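A putative transcriptional regulator (PDB 2HKU) probably binds DNA as a transcriptional regulator of the TetR family, pairing a helix-turn-helix region with an all-helical C-terminal domain. Local coordinates at residues R65-V70 / M118-R123; A73-A78 / T132-T137; R148-T153 / L201-T206. All coordinates share one frame; numbering follows the deposited sequence.

Contact 1 (R65-V70 / M118-R123)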
loop_
_atom_site.group_PDB
_atom_site.type_symbol
_atom_site.label_atom_id
_atom_site.label_comp_id
_atom_site.label_asym_id
_atom_site.label_seq_id
_atom_site.Cartn_x
_atom_site.Cartn_y
_atom_site.Cartn_z
ATOM N N ARG A 65 -20.899 -2.897 -1.965
ATOM C CA ARG A 65 -20.818 -2.544 -3.326
ATOM C C ARG A 65 -20.832 -1.015 -3.582
ATOM O O ARG A 65 -20.054 -0.537 -4.402
ATOM C CB ARG A 65 -21.935 -3.170 -4.121
ATOM C CG ARG A 65 -21.871 -2.697 -5.546
ATOM C CD ARG A 65 -22.654 -3.679 -6.392
ATOM N NE ARG A 65 -21.813 -4.466 -7.290
ATOM C CZ ARG A 65 -21.471 -4.085 -8.520
ATOM N NH1 ARG A 65 -20.723 -4.887 -9.260
ATOM N NH2 ARG A 65 -21.879 -2.911 -9.005
ATOM N N LEU A 66 -21.709 -0.278 -2.910
ATOM C CA LEU A 66 -21.550 1.217 -2.888
ATOM C C LEU A 66 -20.117 1.687 -2.506
ATOM O O LEU A 66 -19.557 2.506 -3.203
ATOM C CB LEU A 66 -22.593 1.906 -2.008
ATOM C CG LEU A 66 -22.660 3.465 -1.909
ATOM C CD1 LEU A 66 -22.776 4.164 -3.227
ATOM C CD2 LEU A 66 -23.789 3.880 -0.994
ATOM N N PHE A 67 -19.537 1.117 -1.428
ATOM C CA PHE A 67 -18.237 1.485 -0.955
ATOM C C PHE A 67 -17.183 1.206 -2.034
ATOM O O PHE A 67 -16.372 2.080 -2.335
ATOM C CB PHE A 67 -17.824 0.645 0.281
ATOM C CG PHE A 67 -16.498 1.082 0.854
ATOM C CD1 PHE A 67 -16.420 2.295 1.563
ATOM C CD2 PHE A 67 -15.375 0.405 0.586
ATOM C CE1 PHE A 67 -15.239 2.751 2.080
ATOM C CE2 PHE A 67 -14.162 0.799 1.131
ATOM C CZ PHE A 67 -14.066 1.950 1.858
ATOM N N VAL A 68 -17.162 -0.029 -2.583
ATOM C CA VAL A 68 -16.164 -0.290 -3.598
ATOM C C VAL A 68 -16.370 0.617 -4.852
ATOM O O VAL A 68 -15.387 1.118 -5.433
ATOM C CB VAL A 68 -16.088 -1.864 -3.960
ATOM C CG1 VAL A 68 -15.132 -2.090 -5.121
ATOM C CG2 VAL A 68 -15.686 -2.634 -2.735
ATOM N N GLU A 69 -17.613 0.814 -5.307
ATOM C CA GLU A 69 -17.759 1.650 -6.491
ATOM C C GLU A 69 -17.259 3.066 -6.200
ATOM O O GLU A 69 -16.537 3.649 -7.008
ATOM C CB GLU A 69 -19.205 1.753 -6.951
ATOM C CG GLU A 69 -19.634 0.541 -7.694
ATOM C CD GLU A 69 -20.985 0.723 -8.294
ATOM O OE1 GLU A 69 -21.432 1.876 -8.542
ATOM O OE2 GLU A 69 -21.582 -0.306 -8.499
ATOM N N VAL A 70 -17.651 3.611 -5.046
ATOM C CA VAL A 70 -17.181 4.945 -4.619
ATOM C C VAL A 70 -15.649 5.025 -4.601
ATOM O O VAL A 70 -15.037 6.075 -5.031
ATOM C CB VAL A 70 -17.798 5.302 -3.208
ATOM C CG1 VAL A 70 -17.050 6.397 -2.501
ATOM C CG2 VAL A 70 -19.312 5.611 -3.321
HETATM N N MSE A 118 -9.405 -2.402 -1.702
HETATM C CA MSE A 118 -8.700 -3.596 -2.182
HETATM C C MSE A 118 -8.494 -4.639 -1.054
HETATM O O MSE A 118 -8.388 -5.866 -1.307
HETATM C CB MSE A 118 -7.286 -3.260 -2.700
HETATM C CG MSE A 118 -7.245 -2.513 -4.045
HETATM SE SE MSE A 118 -5.522 -2.311 -4.834
HETATM C CE MSE A 118 -4.950 -0.562 -4.063
ATOM N N LEU A 119 -8.308 -4.128 0.146
ATOM C CA LEU A 119 -8.152 -4.956 1.321
ATOM C C LEU A 119 -9.452 -5.639 1.759
ATOM O O LEU A 119 -9.393 -6.715 2.435
ATOM C CB LEU A 119 -7.556 -4.172 2.473
ATOM C CG LEU A 119 -6.111 -3.806 2.312
ATOM C CD1 LEU A 119 -5.766 -2.808 3.413
ATOM C CD2 LEU A 119 -5.174 -5.009 2.302
HETATM N N MSE A 120 -10.602 -5.037 1.483
HETATM C CA MSE A 120 -11.839 -5.646 1.981
HETATM C C MSE A 120 -12.552 -6.547 1.007
HETATM O O MSE A 120 -13.577 -7.131 1.370
HETATM C CB MSE A 120 -12.822 -4.690 2.693
HETATM C CG MSE A 120 -13.262 -3.400 1.997
HETATM SE SE MSE A 120 -14.420 -3.568 0.450
HETATM C CE MSE A 120 -16.104 -3.473 1.465
ATOM N N THR A 121 -12.027 -6.634 -0.215
ATOM C CA THR A 121 -12.616 -7.477 -1.229
ATOM C C THR A 121 -11.771 -8.738 -1.346
ATOM O O THR A 121 -10.745 -8.773 -2.058
ATOM C CB THR A 121 -12.675 -6.787 -2.607
ATOM O OG1 THR A 121 -11.342 -6.594 -3.088
ATOM C CG2 THR A 121 -13.407 -5.432 -2.502
ATOM N N GLY A 122 -12.171 -9.747 -0.574
ATOM C CA GLY A 122 -11.422 -11.014 -0.550
ATOM C C GLY A 122 -11.634 -11.680 -1.895
ATOM O O GLY A 122 -10.784 -11.585 -2.821
ATOM N N ARG A 123 -12.810 -12.302 -2.011
ATOM C CA ARG A 123 -13.116 -13.170 -3.144
ATOM C C ARG A 123 -14.498 -13.024 -3.753
ATOM O O ARG A 123 -14.836 -13.786 -4.665
ATOM C CB ARG A 123 -12.768 -14.634 -2.822
ATOM C CG ARG A 123 -12.414 -14.851 -1.387
ATOM C CD ARG A 123 -11.178 -15.728 -1.211
ATOM N NE ARG A 123 -10.559 -15.450 0.098
ATOM C CZ ARG A 123 -10.967 -15.935 1.282
ATOM N NH1 ARG A 123 -12.018 -16.761 1.361
ATOM N NH2 ARG A 123 -10.317 -15.597 2.403
#
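Val68 packs against Met120, present as selenomethionine, and Thr121 in the tight part of this contact. Val68 CG2 lies 3.6 Å from Met120 SE and equally far from CG2 of Thr121, so one methyl touches the selenium and a threonine methyl that lie side by side before it. The Met120 chain is bent at each torsion: CG sits between the backbone N and the carbonyl carbon (chi1 52°), the bend at chi2 brings the selenium to Val68, and the one at chi3 turns CE toward Phe67. CE lies 4.0 Å from CD2 of that ring, in an oblique Met-aromatic contact whose selenium stands 5.3 Å from the ring centroid. No hydrogen bond crosses the segments.

The other side is looser. Met120 remains partly exposed, and the loop runs out through Arg123, which is poorly ordered. Arg65, turned away from 118-123, bridges Glu69 on its own helix, NH2 to OE2 2.7 Å.

Phe67 meets Phe33 of helix 21-36 edge-to-face, Val68 also rests on Leu130 of helix 125-152, and Thr121 packs on Ala181 of the second subunit. Helix 63-87 therefore lies between helix 21-36, in the TetR-type helix-turn-helix region, and helices 108-120 and 125-152.

Contact 2 (A73-A78 / T132-T137)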
loop_
_atom_site.group_PDB
_atom_site.type_symbol
_atom_site.label_atom_id
_atom_site.label_comp_id
_atom_site.label_asym_id
_atom_site.label_seq_id
_atom_site.Cartn_x
_atom_site.Cartn_y
_atom_site.Cartn_z
ATOM N N ALA A 73 -14.187 4.934 -8.323
ATOM C CA ALA A 73 -14.413 6.313 -8.920
ATOM C C ALA A 73 -13.530 7.372 -8.313
ATOM O O ALA A 73 -12.871 8.127 -9.026
ATOM C CB ALA A 73 -15.847 6.692 -8.842
ATOM N N ALA A 74 -13.393 7.368 -6.985
ATOM C CA ALA A 74 -12.446 8.288 -6.305
ATOM C C ALA A 74 -11.029 8.202 -6.753
ATOM O O ALA A 74 -10.400 9.194 -7.075
ATOM C CB ALA A 74 -12.545 8.151 -4.733
ATOM N N VAL A 75 -10.439 7.012 -6.773
ATOM C CA VAL A 75 -9.089 6.916 -7.241
ATOM C C VAL A 75 -8.891 7.185 -8.760
ATOM O O VAL A 75 -7.835 7.679 -9.172
ATOM C CB VAL A 75 -8.380 5.491 -6.845
ATOM C CG1 VAL A 75 -8.869 4.314 -7.793
ATOM C CG2 VAL A 75 -6.911 5.647 -6.944
ATOM N N LEU A 76 -9.831 6.783 -9.596
ATOM C CA LEU A 76 -9.804 7.128 -11.018
ATOM C C LEU A 76 -9.847 8.641 -11.240
ATOM O O LEU A 76 -9.112 9.196 -12.061
ATOM C CB LEU A 76 -11.030 6.485 -11.708
ATOM C CG LEU A 76 -10.797 4.953 -11.854
ATOM C CD1 LEU A 76 -11.982 4.284 -12.490
ATOM C CD2 LEU A 76 -9.660 4.779 -12.713
ATOM N N ARG A 77 -10.732 9.273 -10.495
ATOM C CA ARG A 77 -10.863 10.725 -10.602
ATOM C C ARG A 77 -9.609 11.405 -10.077
ATOM O O ARG A 77 -9.016 12.320 -10.724
ATOM C CB ARG A 77 -12.161 11.149 -9.911
ATOM C CG ARG A 77 -13.422 10.673 -10.713
ATOM C CD ARG A 77 -14.662 11.518 -10.364
ATOM N NE ARG A 77 -15.754 11.358 -11.385
ATOM C CZ ARG A 77 -16.743 10.465 -11.318
ATOM N NH1 ARG A 77 -16.828 9.619 -10.302
ATOM N NH2 ARG A 77 -17.648 10.405 -12.282
ATOM N N ALA A 78 -9.143 10.975 -8.893
ATOM C CA ALA A 78 -7.766 11.401 -8.423
ATOM C C ALA A 78 -6.643 11.207 -9.389
ATOM O O ALA A 78 -5.820 12.089 -9.574
ATOM C CB ALA A 78 -7.394 10.722 -7.084
ATOM N N THR A 132 -10.135 -4.984 -9.987
ATOM C CA THR A 132 -9.183 -5.310 -11.023
ATOM C C THR A 132 -9.362 -4.436 -12.258
ATOM O O THR A 132 -8.375 -4.053 -12.902
ATOM C CB THR A 132 -9.066 -6.852 -11.340
ATOM O OG1 THR A 132 -10.307 -7.340 -11.759
ATOM C CG2 THR A 132 -8.794 -7.554 -10.155
ATOM N N ASP A 133 -10.591 -4.133 -12.638
ATOM C CA ASP A 133 -10.718 -3.268 -13.742
ATOM C C ASP A 133 -10.073 -1.918 -13.454
ATOM O O ASP A 133 -9.496 -1.362 -14.335
ATOM C CB ASP A 133 -12.173 -3.016 -14.151
ATOM C CG ASP A 133 -12.764 -4.167 -15.069
ATOM O OD1 ASP A 133 -12.000 -5.060 -15.525
ATOM O OD2 ASP A 133 -13.983 -4.132 -15.285
ATOM N N THR A 134 -10.295 -1.393 -12.248
ATOM C CA THR A 134 -9.813 -0.063 -11.763
ATOM C C THR A 134 -8.301 -0.038 -11.768
ATOM O O THR A 134 -7.708 0.846 -12.302
ATOM C CB THR A 134 -10.444 0.338 -10.365
ATOM O OG1 THR A 134 -11.883 0.367 -10.493
ATOM C CG2 THR A 134 -9.944 1.772 -9.838
ATOM N N LEU A 135 -7.683 -1.104 -11.280
ATOM C CA LEU A 135 -6.249 -1.262 -11.307
ATOM C C LEU A 135 -5.671 -1.304 -12.686
ATOM O O LEU A 135 -4.667 -0.682 -12.917
ATOM C CB LEU A 135 -5.741 -2.568 -10.586
ATOM C CG LEU A 135 -5.593 -2.598 -9.087
ATOM C CD1 LEU A 135 -5.054 -4.051 -8.547
ATOM C CD2 LEU A 135 -4.666 -1.447 -8.640
ATOM N N ARG A 136 -6.241 -2.103 -13.602
ATOM C CA ARG A 136 -5.715 -2.118 -14.967
ATOM C C ARG A 136 -5.792 -0.740 -15.591
ATOM O O ARG A 136 -4.904 -0.366 -16.352
ATOM C CB ARG A 136 -6.611 -3.003 -15.829
ATOM C CG ARG A 136 -6.257 -4.479 -15.619
ATOM C CD ARG A 136 -7.268 -5.487 -16.398
ATOM N NE ARG A 136 -6.746 -6.880 -16.273
ATOM C CZ ARG A 136 -5.676 -7.408 -16.860
ATOM N NH1 ARG A 136 -4.882 -6.686 -17.652
ATOM N NH2 ARG A 136 -5.372 -8.716 -16.660
ATOM N N THR A 137 -6.884 -0.030 -15.336
ATOM C CA THR A 137 -7.092 1.355 -15.932
ATOM C C THR A 137 -6.072 2.340 -15.368
ATOM O O THR A 137 -5.576 3.201 -16.120
ATOM C CB THR A 137 -8.509 1.892 -15.634
ATOM O OG1 THR A 137 -9.515 1.026 -16.210
ATOM C CG2 THR A 137 -8.761 3.384 -16.203
#
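Leu76 reaches Thr134 and Thr137 from a CB that does not itself aim at helix 132-137; the outer half of the side chain makes up the difference. Beyond CB, CG is the first atom to arrive, 3.9 Å from Thr134 CG2. It is carried there by a first torsion that sets it anti to the carbonyl carbon (chi1 -74°). Both methyls remain 4.2 Å from that threonine methyl, and CD2 in addition meets CG2 of Thr137 at 3.9 Å. The isobutyl group thereby bridges two threonines three residues apart, nearly one turn of the partner helix. Were Leu76 replaced by alanine, the branches just traced would be gone, which is likely to open a gap beside Thr134 and leave the methyl of Thr137 without its partner from helix 73-78.

On the deeper side, Val75 CG1 presses on Thr134 CG2 at 3.4 Å, closer than carbons usually pack, which hints at local strain. Both threonines show their methyls to this seam and turn their hydroxyls back to their own helix. Thr134 OG1 bonds to the carbonyl of Leu130, and Thr137 OG1 donates to Asp133 O at 3.0 Å. That carbonyl oxygen also takes the backbone N of Thr137, the two donors coming from opposite faces of its plane. Phe114 of helix 108-120 covers Val75 and Thr134, while the Leu76 and Thr137 end is nearer to solvent.

The two segments run almost parallel, 7° apart with axes 10.4 Å from each other. Such side-by-side packing of the long helix that leaves the helix-turn-helix region against a long helix of the C-terminal domain is characteristic of the TetR fold.

Contact 3 (R148-T153 / L201-T206); sequences RTLMRT and LQIPET
Leu150, Leu201 and Ile203 come together through much the same first torsion: in each leucine CG, and in the isoleucine CG1, stands anti to the carbonyl carbon, as at Leu150 (chi1 -62°) and Ile203 (chi1 -60°). The chains are then extended, so their methyl ends meet between the two segments. Leu150 forks there. Its CD1 meets CD2 of Leu201 at 4.1 Å, and its CD2 meets CD1 of Ile203 at 3.8 Å, each branch serving one partner. In both pairs the side chains cross at about a right angle.

The positive phi of Gln202 (40°), where the chain leaves the helix ending at Leu201, is consistent with a bend that lets Ile203 face the same leucine. Pro204 then takes the N-cap position of helix 205-209. Thr96 of helix 92-104 touches all three apolar residues, and Trp155, which also packs on Leu150, donates its ring N-H to the carbonyl of Leu201.

No hydrogen bond crosses the seam; Thr153, just past the end of helix 125-152, instead sends OG1 to Thr149 O at 3.0 Å, where its backbone N also bonds at 3.2 Å from the opposite face of the carbonyl plane.

With only methyl groups meeting across it, the contact carries no directional bond or charge; the fit of three buried aliphatic side chains, and the exclusion of water from them, probably supply its cohesion.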
loop_
_atom_site.group_PDB
_atom_site.type_symbol
_atom_site.label_atom_id
_atom_site.label_comp_id
_atom_site.label_asym_id
_atom_site.label_seq_id
_atom_site.Cartn_x
_atom_site.Cartn_y
_atom_site.Cartn_z
ATOM N N ARG A 148 4.968 7.761 -20.841
ATOM C CA ARG A 148 5.089 8.339 -22.184
ATOM C C ARG A 148 5.664 9.765 -22.157
ATOM O O ARG A 148 6.539 10.049 -22.969
ATOM C CB ARG A 148 3.730 8.361 -22.861
ATOM C CG ARG A 148 3.761 8.648 -24.388
ATOM C CD ARG A 148 2.303 8.554 -24.802
ATOM N NE ARG A 148 2.036 8.701 -26.224
ATOM C CZ ARG A 148 0.813 8.859 -26.732
ATOM N NH1 ARG A 148 -0.262 8.913 -25.929
ATOM N NH2 ARG A 148 0.678 8.989 -28.043
ATOM N N THR A 149 5.120 10.650 -21.308
ATOM C CA THR A 149 5.705 11.998 -21.067
ATOM C C THR A 149 7.277 11.900 -20.863
ATOM O O THR A 149 8.058 12.555 -21.571
ATOM C CB THR A 149 4.972 12.750 -19.950
ATOM O OG1 THR A 149 3.623 12.993 -20.344
ATOM C CG2 THR A 149 5.594 14.132 -19.696
ATOM N N LEU A 150 7.717 10.977 -20.003
ATOM C CA LEU A 150 9.119 10.682 -19.801
ATOM C C LEU A 150 9.845 10.107 -20.998
ATOM O O LEU A 150 10.977 10.495 -21.284
ATOM C CB LEU A 150 9.318 9.707 -18.610
ATOM C CG LEU A 150 8.889 10.115 -17.198
ATOM C CD1 LEU A 150 9.373 9.000 -16.164
ATOM C CD2 LEU A 150 9.397 11.488 -16.812
HETATM N N MSE A 151 9.279 9.087 -21.642
HETATM C CA MSE A 151 10.017 8.455 -22.728
HETATM C C MSE A 151 10.235 9.390 -23.933
HETATM O O MSE A 151 11.227 9.231 -24.627
HETATM C CB MSE A 151 9.367 7.174 -23.224
HETATM C CG MSE A 151 9.431 6.028 -22.244
HETATM SE SE MSE A 151 8.054 4.746 -22.867
HETATM C CE MSE A 151 9.063 3.982 -24.392
ATOM N N ARG A 152 9.296 10.309 -24.162
ATOM C CA ARG A 152 9.269 11.083 -25.396
ATOM C C ARG A 152 10.197 12.241 -25.143
ATOM O O ARG A 152 10.793 12.759 -26.084
ATOM C CB ARG A 152 7.857 11.550 -25.826
ATOM C CG ARG A 152 7.211 12.661 -25.005
ATOM C CD ARG A 152 6.055 13.298 -25.754
ATOM N NE ARG A 152 5.183 14.073 -24.855
ATOM C CZ ARG A 152 5.301 15.377 -24.594
ATOM N NH1 ARG A 152 6.285 16.111 -25.145
ATOM N NH2 ARG A 152 4.438 15.962 -23.758
ATOM N N THR A 153 10.334 12.640 -23.868
ATOM C CA THR A 153 11.319 13.672 -23.514
ATOM C C THR A 153 12.734 13.174 -23.238
ATOM O O THR A 153 13.577 13.991 -22.907
ATOM C CB THR A 153 10.836 14.691 -22.470
ATOM O OG1 THR A 153 10.650 14.055 -21.209
ATOM C CG2 THR A 153 9.529 15.296 -22.892
ATOM N N LEU A 201 12.235 7.011 -10.078
ATOM C CA LEU A 201 12.220 7.347 -11.522
ATOM C C LEU A 201 13.624 7.736 -12.016
ATOM O O LEU A 201 13.941 7.484 -13.175
ATOM C CB LEU A 201 11.246 8.481 -11.767
ATOM C CG LEU A 201 9.776 8.102 -11.496
ATOM C CD1 LEU A 201 8.873 9.299 -11.546
ATOM C CD2 LEU A 201 9.383 7.048 -12.545
ATOM N N GLN A 202 14.428 8.332 -11.114
ATOM C CA GLN A 202 15.807 8.828 -11.373
ATOM C C GLN A 202 15.862 9.511 -12.779
ATOM O O GLN A 202 16.383 8.950 -13.717
ATOM C CB GLN A 202 16.777 7.656 -11.242
ATOM C CG GLN A 202 18.147 8.024 -10.694
ATOM C CD GLN A 202 18.066 8.732 -9.314
ATOM O OE1 GLN A 202 18.209 9.964 -9.242
ATOM N NE2 GLN A 202 17.812 7.958 -8.229
ATOM N N ILE A 203 15.215 10.655 -12.902
ATOM C CA ILE A 203 14.975 11.333 -14.164
ATOM C C ILE A 203 16.171 12.282 -14.309
ATOM O O ILE A 203 16.317 13.175 -13.454
ATOM C CB ILE A 203 13.728 12.251 -14.090
ATOM C CG1 ILE A 203 12.458 11.482 -13.745
ATOM C CG2 ILE A 203 13.533 13.033 -15.444
ATOM C CD1 ILE A 203 11.245 12.373 -13.617
ATOM N N PRO A 204 17.004 12.087 -15.370
ATOM C CA PRO A 204 18.120 13.014 -15.676
ATOM C C PRO A 204 17.742 14.471 -15.664
ATOM O O PRO A 204 16.636 14.868 -16.109
ATOM C CB PRO A 204 18.597 12.554 -17.048
ATOM C CG PRO A 204 18.323 11.032 -17.079
ATOM C CD PRO A 204 16.967 10.936 -16.315
ATOM N N GLU A 205 18.666 15.297 -15.150
ATOM C CA GLU A 205 18.384 16.721 -15.003
ATOM C C GLU A 205 17.940 17.373 -16.335
ATOM O O GLU A 205 17.084 18.245 -16.335
ATOM C CB GLU A 205 19.570 17.473 -14.376
ATOM C CG GLU A 205 19.134 18.698 -13.618
ATOM C CD GLU A 205 20.293 19.613 -13.202
ATOM O OE1 GLU A 205 21.422 19.087 -12.978
ATOM O OE2 GLU A 205 20.068 20.867 -13.115
ATOM N N THR A 206 18.509 16.912 -17.439
ATOM C CA THR A 206 18.279 17.488 -18.788
ATOM C C THR A 206 16.833 17.220 -19.281
ATOM O O THR A 206 16.090 18.162 -19.693
ATOM C CB THR A 206 19.389 17.053 -19.800
ATOM O OG1 THR A 206 19.519 15.623 -19.846
ATOM C CG2 THR A 206 20.771 17.656 -19.385
#

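Overall arrangement
Contacts 1 and 2 lie close together on helix 63-87, their centres 12 Å apart, and they touch where Met118 SE meets Leu135 CD2 at 4.0 Å. All three contacts have a residue within reach of the second subunit. Helix 125-152 carries the line onward: it supplies one side of contact 2 and, near its far end, one side of contact 3, whose centre is 24 Å from that of contact 2. Contacts 1 and 3, 35 Å apart between centres, stand on opposite sides of the chain's centre. A bound 1,2-ethanediol, probably from crystallisation, sits about 4 Å from the Met120 side chain, at contact 1, where helix 63-87 also packs on helix 21-36 of the TetR-type region.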